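Local atomic coordinates of 4-hydroxybutyrate CoA-transferase (Porphyromonas gingivalis, PDB entry 3EH7), a protein that probably transfers coenzyme A between acyl-CoA thioesters and short carboxylic acids such as acetate or 4-hydroxybutyrate. Residues Thr384-Val392 and Leu401-Arg409; Glu318-Glu328 and Ile372-Thr383. All coordinates share one frame; numbering follows the deposited sequence.

Contact 1 (Thr384-Val392 and Leu401-Arg409); sequences TLRNEVDYV and LKGKSLRQR
Leu401 lays its CD1 methyl against Val389 CG1 at 3.6 Å, with Val392 CG2 touching the same methyl, and its CB sits over the centre of one face of the Arg409 guanidinium. The leucine is set by its own backbone: Leu401 N gives an almost straight hydrogen bond to Asp390 O (2.8 Å), 178° at the hydrogen. The guanidinium then reaches back to 384-392. Arg409 runs extended from CG to NE, which carries its end past Val389, side chains pointing in opposite directions, to Arg386 O. Arg409 NH1 donates to that oxygen at 2.9 Å, approaching from above the carbonyl plane, and also faces Met322 O. Arg409 NE bonds to Lys404 O, while NH2 donates to water 1, which lies at the guanidinium edge and itself donates to Arg386 O and Val389 O. With all three nitrogens engaged, the plane of this buried cation is fixed in rotation. Lys402 follows the loop on another course: its CG packs at 3.2 Å from Val389 O and also near Asp390 CA, and a bend at chi3 (144°) sends the amine to water 2, 2.6 Å from Lys402 NZ, which donates on to Glu388 O. Glu108 of the second subunit completes the lysine's setting with a salt bridge. Asp390 turns its carboxylate to Ser356 N and Gln400 NE2. Leu406 CD2 meets Arg386 NH1 at 3.8 Å. Ser405 and Gln408 close a capping box at the start of helix 406-414. The setting is a beta-hairpin, strands 391-394 and 397-400 at the margin of the mixed sheet: buried Arg409 joins the loop before it to the start of helix 406-414, and a type II turn, Leu401-Lys404, leads from the hairpin to that capped helix.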
loop_
_atom_site.group_PDB
_atom_site.type_symbol
_atom_site.label_atom_id
_atom_site.label_comp_id
_atom_site.label_asym_id
_atom_site.label_seq_id
_atom_site.Cartn_x
_atom_site.Cartn_y
_atom_site.Cartn_z
ATOM N N THR A 384 6.478 -3.351 4.414
ATOM C CA THR A 384 5.163 -3.911 4.094
ATOM C C THR A 384 4.306 -3.865 5.358
ATOM O O THR A 384 4.760 -4.288 6.406
ATOM C CB THR A 384 5.285 -5.359 3.523
ATOM O OG1 THR A 384 6.003 -5.316 2.277
ATOM C CG2 THR A 384 3.948 -5.951 3.262
ATOM N N LEU A 385 3.082 -3.325 5.258
ATOM C CA LEU A 385 2.246 -3.018 6.420
ATOM C C LEU A 385 1.693 -4.297 7.037
ATOM O O LEU A 385 1.433 -5.282 6.326
ATOM C CB LEU A 385 1.063 -2.098 6.003
ATOM C CG LEU A 385 1.416 -0.679 5.504
ATOM C CD1 LEU A 385 0.234 -0.042 4.718
ATOM C CD2 LEU A 385 1.827 0.200 6.701
ATOM N N ARG A 386 1.464 -4.297 8.336
ATOM C CA ARG A 386 0.860 -5.483 8.954
ATOM C C ARG A 386 -0.503 -5.837 8.308
ATOM O O ARG A 386 -0.878 -7.003 8.214
ATOM C CB ARG A 386 0.721 -5.328 10.466
ATOM C CG ARG A 386 -0.410 -4.452 10.878
ATOM C CD ARG A 386 -0.608 -4.303 12.390
ATOM N NE ARG A 386 -1.629 -3.278 12.590
ATOM C CZ ARG A 386 -2.215 -2.986 13.739
ATOM N NH1 ARG A 386 -1.883 -3.609 14.870
ATOM N NH2 ARG A 386 -3.129 -2.040 13.758
ATOM N N ASN A 387 -1.223 -4.819 7.864
ATOM C CA ASN A 387 -2.533 -5.000 7.219
ATOM C C ASN A 387 -2.444 -5.666 5.871
ATOM O O ASN A 387 -3.464 -6.071 5.363
ATOM C CB ASN A 387 -3.302 -3.664 7.063
ATOM C CG ASN A 387 -3.732 -3.052 8.403
ATOM O OD1 ASN A 387 -3.537 -3.647 9.460
ATOM N ND2 ASN A 387 -4.320 -1.870 8.360
ATOM N N GLU A 388 -1.258 -5.758 5.261
ATOM C CA GLU A 388 -1.160 -6.398 3.945
ATOM C C GLU A 388 -0.365 -7.697 3.849
ATOM O O GLU A 388 -0.428 -8.389 2.831
ATOM C CB GLU A 388 -0.681 -5.408 2.888
ATOM C CG GLU A 388 0.578 -4.670 3.201
ATOM C CD GLU A 388 0.779 -3.506 2.291
ATOM O OE1 GLU A 388 0.089 -3.510 1.239
ATOM O OE2 GLU A 388 1.654 -2.634 2.605
ATOM N N VAL A 389 0.350 -8.057 4.907
ATOM C CA VAL A 389 1.163 -9.280 4.872
ATOM C C VAL A 389 0.215 -10.472 4.696
ATOM O O VAL A 389 -0.902 -10.434 5.215
ATOM C CB VAL A 389 2.021 -9.359 6.147
ATOM C CG1 VAL A 389 1.102 -9.361 7.406
ATOM C CG2 VAL A 389 2.960 -10.589 6.107
ATOM N N ASP A 390 0.631 -11.510 3.956
ATOM C CA ASP A 390 -0.228 -12.639 3.629
ATOM C C ASP A 390 0.395 -13.897 4.283
ATOM O O ASP A 390 0.186 -14.116 5.476
ATOM C CB ASP A 390 -0.324 -12.690 2.098
ATOM C CG ASP A 390 -1.276 -13.721 1.579
ATOM O OD1 ASP A 390 -1.978 -14.340 2.400
ATOM O OD2 ASP A 390 -1.331 -13.860 0.312
ATOM N N TYR A 391 1.213 -14.658 3.547
ATOM C CA TYR A 391 1.967 -15.795 4.078
ATOM C C TYR A 391 3.351 -15.422 4.554
ATOM O O TYR A 391 4.060 -14.576 3.951
ATOM C CB TYR A 391 2.160 -16.867 3.006
ATOM C CG TYR A 391 0.913 -17.563 2.541
ATOM C CD1 TYR A 391 0.197 -17.073 1.450
ATOM C CD2 TYR A 391 0.471 -18.734 3.150
ATOM C CE1 TYR A 391 -0.955 -17.709 0.992
ATOM C CE2 TYR A 391 -0.682 -19.403 2.698
ATOM C CZ TYR A 391 -1.377 -18.873 1.619
ATOM O OH TYR A 391 -2.484 -19.468 1.147
ATOM N N VAL A 392 3.767 -16.080 5.624
ATOM C CA VAL A 392 5.135 -15.994 6.094
ATOM C C VAL A 392 5.659 -17.408 6.174
ATOM O O VAL A 392 4.971 -18.295 6.677
ATOM C CB VAL A 392 5.226 -15.305 7.472
ATOM C CG1 VAL A 392 6.662 -15.363 8.017
ATOM C CG2 VAL A 392 4.710 -13.848 7.384
ATOM N N LEU A 401 -1.357 -14.915 7.711
ATOM C CA LEU A 401 -1.724 -13.905 8.715
ATOM C C LEU A 401 -3.001 -13.162 8.390
ATOM O O LEU A 401 -3.614 -12.573 9.272
ATOM C CB LEU A 401 -0.591 -12.896 8.879
ATOM C CG LEU A 401 0.789 -13.451 9.231
ATOM C CD1 LEU A 401 1.752 -12.281 9.461
ATOM C CD2 LEU A 401 0.753 -14.358 10.482
ATOM N N LYS A 402 -3.388 -13.165 7.118
ATOM C CA LYS A 402 -4.578 -12.419 6.686
ATOM C C LYS A 402 -5.816 -12.972 7.340
ATOM O O LYS A 402 -6.062 -14.156 7.239
ATOM C CB LYS A 402 -4.753 -12.471 5.165
ATOM C CG LYS A 402 -3.816 -11.555 4.427
ATOM C CD LYS A 402 -4.413 -11.100 3.059
ATOM C CE LYS A 402 -4.018 -9.668 2.752
ATOM N NZ LYS A 402 -4.214 -9.300 1.319
ATOM N N GLY A 403 -6.580 -12.121 8.019
ATOM C CA GLY A 403 -7.798 -12.550 8.704
ATOM C C GLY A 403 -7.557 -12.973 10.143
ATOM O O GLY A 403 -8.532 -13.210 10.886
ATOM N N LYS A 404 -6.284 -13.083 10.567
ATOM C CA LYS A 404 -5.997 -13.459 11.952
ATOM C C LYS A 404 -5.954 -12.226 12.845
ATOM O O LYS A 404 -5.484 -11.127 12.442
ATOM C CB LYS A 404 -4.705 -14.265 12.073
ATOM C CG LYS A 404 -4.787 -15.685 11.453
ATOM C CD LYS A 404 -3.496 -16.476 11.710
ATOM C CE LYS A 404 -3.620 -17.996 11.411
ATOM N NZ LYS A 404 -4.004 -18.302 10.004
ATOM N N SER A 405 -6.435 -12.417 14.074
ATOM C CA SER A 405 -6.316 -11.402 15.120
ATOM C C SER A 405 -4.864 -11.266 15.529
ATOM O O SER A 405 -4.027 -12.088 15.133
ATOM C CB SER A 405 -7.128 -11.795 16.351
ATOM O OG SER A 405 -6.558 -12.938 16.971
ATOM N N LEU A 406 -4.586 -10.251 16.331
ATOM C CA LEU A 406 -3.242 -10.033 16.830
ATOM C C LEU A 406 -2.759 -11.236 17.649
ATOM O O LEU A 406 -1.594 -11.643 17.485
ATOM C CB LEU A 406 -3.132 -8.733 17.660
ATOM C CG LEU A 406 -3.345 -7.423 16.896
ATOM C CD1 LEU A 406 -3.262 -6.231 17.881
ATOM C CD2 LEU A 406 -2.378 -7.302 15.729
ATOM N N ARG A 407 -3.633 -11.803 18.495
ATOM C CA ARG A 407 -3.298 -12.995 19.276
ATOM C C ARG A 407 -2.951 -14.135 18.329
ATOM O O ARG A 407 -1.889 -14.733 18.436
ATOM C CB ARG A 407 -4.468 -13.406 20.193
ATOM C CG ARG A 407 -4.115 -14.429 21.277
ATOM C CD ARG A 407 -5.338 -15.261 21.720
ATOM N NE ARG A 407 -5.472 -16.479 20.919
ATOM C CZ ARG A 407 -6.488 -16.760 20.109
ATOM N NH1 ARG A 407 -7.502 -15.925 19.982
ATOM N NH2 ARG A 407 -6.482 -17.896 19.422
ATOM N N GLN A 408 -3.861 -14.412 17.391
ATOM C CA GLN A 408 -3.690 -15.480 16.419
ATOM C C GLN A 408 -2.427 -15.310 15.567
ATOM O O GLN A 408 -1.721 -16.278 15.271
ATOM C CB GLN A 408 -4.917 -15.576 15.522
ATOM C CG GLN A 408 -6.193 -16.116 16.268
ATOM C CD GLN A 408 -7.447 -15.938 15.435
ATOM O OE1 GLN A 408 -7.498 -15.086 14.522
ATOM N NE2 GLN A 408 -8.463 -16.756 15.715
ATOM N N ARG A 409 -2.143 -14.077 15.184
ATOM C CA ARG A 409 -0.946 -13.795 14.411
ATOM C C ARG A 409 0.321 -14.096 15.198
ATOM O O ARG A 409 1.192 -14.803 14.699
ATOM C CB ARG A 409 -0.950 -12.338 13.966
ATOM C CG ARG A 409 -1.802 -12.083 12.770
ATOM C CD ARG A 409 -1.834 -10.567 12.524
ATOM N NE ARG A 409 -2.600 -10.294 11.328
ATOM C CZ ARG A 409 -2.173 -9.647 10.250
ATOM N NH1 ARG A 409 -0.979 -9.080 10.207
ATOM N NH2 ARG A 409 -2.991 -9.517 9.214
HETATM O O HOH W 1 -2.602 -8.751 6.579
HETATM O O HOH W 2 -1.943 -8.210 0.766
#

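Contact 2 (Glu318-Glu328 and Ile372-Thr383); sequences EIDLMGQVVSE and IVPIIAEGAAVT
Two glutamates of one segment each hold a backbone N-H of the loop that joins strands 372-373 and 382-384. Glu318 OE2 takes Ala377 N at 2.7 Å on its syn side, and Glu328 OE2 takes Ala381 N at 2.8 Å from above the carboxylate plane, so the type II turn Ala377-Ala380 is held at Ala377 and just beyond it, at Ala381. Glu318 CG lies between backbone N and carbonyl carbon (chi1 65°), and from there the extended chain crosses Val373 at about a right angle, its OE1 near both valine methyls. Water 3 links that OE1 to Ile375 O; water 6 joins Glu328 OE2 to Gly379 O. Within the loop, Ile376 CG2 meets Val326 CG2 at 3.8 Å and also rests on Asp320. The strands form a small four-stranded mixed sheet. At one edge 372-373 runs parallel to 318-320: Val373 N donates to Ile319 O (2.8 Å), and Ile319 and Ile372 lie side by side. At the other, 382-384 lies beside 325-326, and Thr383 N points nearly along the carbonyl axis of Val325 O (2.8 Å). Asp320 organises the turn between: OD1 accepts Met322 N and Gln324 N from opposite faces of its plane, the former making an Asx turn, and OD2 receives Gln324 NE2 at 2.9 Å. Gln324 also reaches Val382 N and Ala380 O of the second subunit, so this carboxylate positions a dimer-interface residue. Chemically, carboxylates accepting main-chain N-H groups and bridging waters hold the loop, which would probably favour the ionised form of both glutamates.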
loop_
_atom_site.group_PDB
_atom_site.type_symbol
_atom_site.label_atom_id
_atom_site.label_comp_id
_atom_site.label_asym_id
_atom_site.label_seq_id
_atom_site.Cartn_x
_atom_site.Cartn_y
_atom_site.Cartn_z
ATOM N N GLU A 318 13.362 -8.659 9.171
ATOM C CA GLU A 318 12.609 -9.105 10.347
ATOM C C GLU A 318 11.123 -8.851 10.172
ATOM O O GLU A 318 10.704 -8.016 9.349
ATOM C CB GLU A 318 13.132 -8.454 11.639
ATOM C CG GLU A 318 12.942 -6.956 11.695
ATOM C CD GLU A 318 13.533 -6.266 12.936
ATOM O OE1 GLU A 318 13.994 -6.930 13.896
ATOM O OE2 GLU A 318 13.504 -5.015 12.943
ATOM N N ILE A 319 10.346 -9.604 10.938
ATOM C CA ILE A 319 8.900 -9.451 11.023
ATOM C C ILE A 319 8.490 -9.530 12.485
ATOM O O ILE A 319 8.995 -10.379 13.253
ATOM C CB ILE A 319 8.144 -10.467 10.147
ATOM C CG1 ILE A 319 6.632 -10.321 10.353
ATOM C CG2 ILE A 319 8.497 -11.876 10.499
ATOM C CD1 ILE A 319 5.816 -10.921 9.277
ATOM N N ASP A 320 7.654 -8.591 12.910
ATOM C CA ASP A 320 7.240 -8.571 14.296
ATOM C C ASP A 320 6.002 -9.424 14.482
ATOM O O ASP A 320 5.426 -9.918 13.517
ATOM C CB ASP A 320 7.131 -7.159 14.884
ATOM C CG ASP A 320 5.903 -6.385 14.435
ATOM O OD1 ASP A 320 5.016 -6.932 13.757
ATOM O OD2 ASP A 320 5.853 -5.183 14.775
ATOM N N LEU A 321 5.614 -9.609 15.725
ATOM C CA LEU A 321 4.500 -10.510 16.050
ATOM C C LEU A 321 3.134 -10.045 15.528
ATOM O O LEU A 321 2.171 -10.816 15.573
ATOM C CB LEU A 321 4.449 -10.759 17.560
ATOM C CG LEU A 321 5.574 -11.648 18.094
ATOM C CD1 LEU A 321 5.485 -11.815 19.590
ATOM C CD2 LEU A 321 5.598 -13.005 17.394
HETATM N N MSE A 322 3.039 -8.786 15.074
HETATM C CA MSE A 322 1.791 -8.256 14.493
HETATM C C MSE A 322 1.758 -8.490 13.004
HETATM O O MSE A 322 0.703 -8.376 12.379
HETATM C CB MSE A 322 1.655 -6.757 14.779
HETATM C CG MSE A 322 1.565 -6.435 16.244
HETATM SE SE MSE A 322 1.134 -4.575 16.516
HETATM C CE MSE A 322 2.556 -3.767 15.444
ATOM N N GLY A 323 2.925 -8.792 12.438
ATOM C CA GLY A 323 3.073 -8.967 11.015
ATOM C C GLY A 323 3.726 -7.794 10.290
ATOM O O GLY A 323 3.732 -7.805 9.079
ATOM N N GLN A 324 4.265 -6.778 10.979
ATOM C CA GLN A 324 4.956 -5.694 10.234
ATOM C C GLN A 324 6.264 -6.249 9.678
ATOM O O GLN A 324 6.974 -6.926 10.389
ATOM C CB GLN A 324 5.291 -4.472 11.100
ATOM C CG GLN A 324 4.201 -4.005 12.033
ATOM C CD GLN A 324 4.460 -2.628 12.559
ATOM O OE1 GLN A 324 4.117 -1.625 11.895
ATOM N NE2 GLN A 324 5.033 -2.546 13.773
ATOM N N VAL A 325 6.591 -5.901 8.431
ATOM C CA VAL A 325 7.727 -6.430 7.706
ATOM C C VAL A 325 8.732 -5.326 7.494
ATOM O O VAL A 325 8.380 -4.241 6.998
ATOM C CB VAL A 325 7.289 -6.961 6.333
ATOM C CG1 VAL A 325 8.517 -7.257 5.385
ATOM C CG2 VAL A 325 6.395 -8.203 6.515
ATOM N N VAL A 326 9.960 -5.577 7.915
ATOM C CA VAL A 326 11.070 -4.668 7.685
ATOM C C VAL A 326 12.023 -5.339 6.698
ATOM O O VAL A 326 12.538 -6.426 6.950
ATOM C CB VAL A 326 11.804 -4.374 8.981
ATOM C CG1 VAL A 326 13.040 -3.537 8.742
ATOM C CG2 VAL A 326 10.837 -3.702 9.973
ATOM N N SER A 327 12.234 -4.674 5.578
ATOM C CA SER A 327 13.147 -5.127 4.560
ATOM C C SER A 327 14.022 -3.946 4.118
ATOM O O SER A 327 13.544 -3.024 3.483
ATOM C CB SER A 327 12.343 -5.651 3.395
ATOM O OG SER A 327 13.238 -6.137 2.431
ATOM N N GLU A 328 15.294 -3.972 4.481
ATOM C CA GLU A 328 16.240 -2.911 4.130
ATOM C C GLU A 328 17.484 -3.589 3.500
ATOM O O GLU A 328 17.593 -4.825 3.480
ATOM C CB GLU A 328 16.581 -2.048 5.379
ATOM C CG GLU A 328 15.356 -1.226 6.032
ATOM C CD GLU A 328 15.569 -0.813 7.554
ATOM O OE1 GLU A 328 16.330 -1.525 8.276
ATOM O OE2 GLU A 328 14.983 0.190 8.042
ATOM N N ILE A 372 11.890 -13.257 13.672
ATOM C CA ILE A 372 10.533 -13.069 14.156
ATOM C C ILE A 372 10.704 -12.436 15.511
ATOM O O ILE A 372 11.230 -13.051 16.451
ATOM C CB ILE A 372 9.753 -14.389 14.178
ATOM C CG1 ILE A 372 9.485 -14.844 12.725
ATOM C CG2 ILE A 372 8.443 -14.266 14.960
ATOM C CD1 ILE A 372 8.766 -16.244 12.628
ATOM N N VAL A 373 10.333 -11.166 15.597
ATOM C CA VAL A 373 10.681 -10.373 16.754
ATOM C C VAL A 373 9.426 -9.879 17.467
ATOM O O VAL A 373 8.397 -9.661 16.851
ATOM C CB VAL A 373 11.594 -9.202 16.355
ATOM C CG1 VAL A 373 12.923 -9.749 15.794
ATOM C CG2 VAL A 373 10.905 -8.265 15.327
ATOM N N PRO A 374 9.497 -9.725 18.783
ATOM C CA PRO A 374 8.384 -9.090 19.477
ATOM C C PRO A 374 8.149 -7.629 19.033
ATOM O O PRO A 374 7.005 -7.200 18.937
ATOM C CB PRO A 374 8.784 -9.172 20.947
ATOM C CG PRO A 374 10.251 -9.450 20.953
ATOM C CD PRO A 374 10.628 -10.057 19.665
ATOM N N ILE A 375 9.224 -6.890 18.758
ATOM C CA ILE A 375 9.144 -5.486 18.356
ATOM C C ILE A 375 10.226 -5.264 17.313
ATOM O O ILE A 375 11.333 -5.780 17.440
ATOM C CB ILE A 375 9.377 -4.505 19.549
ATOM C CG1 ILE A 375 8.247 -4.587 20.554
ATOM C CG2 ILE A 375 9.452 -3.049 19.070
ATOM C CD1 ILE A 375 8.708 -4.226 21.936
ATOM N N ILE A 376 9.917 -4.516 16.270
ATOM C CA ILE A 376 10.930 -4.234 15.254
ATOM C C ILE A 376 12.104 -3.486 15.875
ATOM O O ILE A 376 11.990 -2.924 16.956
ATOM C CB ILE A 376 10.368 -3.439 14.043
ATOM C CG1 ILE A 376 9.938 -2.009 14.451
ATOM C CG2 ILE A 376 9.217 -4.231 13.359
ATOM C CD1 ILE A 376 9.391 -1.151 13.243
ATOM N N ALA A 377 13.228 -3.463 15.182
ATOM C CA ALA A 377 14.391 -2.776 15.704
ATOM C C ALA A 377 14.132 -1.263 15.773
ATOM O O ALA A 377 13.357 -0.708 15.004
ATOM C CB ALA A 377 15.630 -3.090 14.864
ATOM N N GLU A 378 14.769 -0.620 16.745
ATOM C CA GLU A 378 14.666 0.810 16.979
ATOM C C GLU A 378 14.948 1.588 15.704
ATOM O O GLU A 378 15.989 1.422 15.119
ATOM C CB GLU A 378 15.724 1.173 18.015
ATOM C CG GLU A 378 15.803 2.604 18.366
ATOM C CD GLU A 378 14.860 2.940 19.469
ATOM O OE1 GLU A 378 13.826 2.238 19.599
ATOM O OE2 GLU A 378 15.170 3.910 20.195
ATOM N N GLY A 379 14.008 2.413 15.264
ATOM C CA GLY A 379 14.190 3.209 14.063
ATOM C C GLY A 379 14.044 2.469 12.746
ATOM O O GLY A 379 14.211 3.071 11.685
ATOM N N ALA A 380 13.723 1.174 12.776
ATOM C CA ALA A 380 13.591 0.428 11.547
ATOM C C ALA A 380 12.416 0.960 10.704
ATOM O O ALA A 380 11.414 1.429 11.248
ATOM C CB ALA A 380 13.420 -1.058 11.827
ATOM N N ALA A 381 12.576 0.894 9.382
ATOM C CA ALA A 381 11.522 1.294 8.449
ATOM C C ALA A 381 10.673 0.106 8.032
ATOM O O ALA A 381 11.181 -0.858 7.435
ATOM C CB ALA A 381 12.122 1.978 7.240
ATOM N N VAL A 382 9.393 0.139 8.396
ATOM C CA VAL A 382 8.428 -0.806 7.894
ATOM C C VAL A 382 8.314 -0.674 6.368
ATOM O O VAL A 382 8.233 0.436 5.846
ATOM C CB VAL A 382 7.037 -0.650 8.600
ATOM C CG1 VAL A 382 6.008 -1.563 7.948
ATOM C CG2 VAL A 382 7.169 -0.970 10.109
ATOM N N THR A 383 8.361 -1.796 5.650
ATOM C CA THR A 383 8.295 -1.759 4.196
ATOM C C THR A 383 7.067 -2.450 3.640
ATOM O O THR A 383 6.644 -2.140 2.514
ATOM C CB THR A 383 9.587 -2.282 3.512
ATOM O OG1 THR A 383 9.879 -3.607 3.969
ATOM C CG2 THR A 383 10.787 -1.345 3.857
HETATM O O HOH W 3 14.121 -6.456 16.442
HETATM O O HOH W 4 7.100 -3.729 16.451
HETATM O O HOH W 5 4.964 -5.074 17.914
HETATM O O HOH W 6 15.599 2.836 9.447
#

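Contact 1 follows contact 2 directly in the chain, Thr383 passing into Thr384, and their centres lie 13 Å apart in the C-terminal acetyl-CoA hydrolase/transferase domain. Arg409 joins them: its NH1 is 2.8 Å from Met322 O, a probable hydrogen bond that ties the helix start of contact 1 to the Asp320-Gly323 turn of contact 2. Beside it Val389 CG1 packs on Gly323 O at 3.5 Å, and Arg386 NH1 lies 3.6 Å from SE of Met322, a selenomethionine. Val325 N and Thr384 O, 3.2 Å apart, probably continue the pairing of strands 325-326 and 382-384. Both contacts also touch the second subunit, placing this joined unit at the dimer interface.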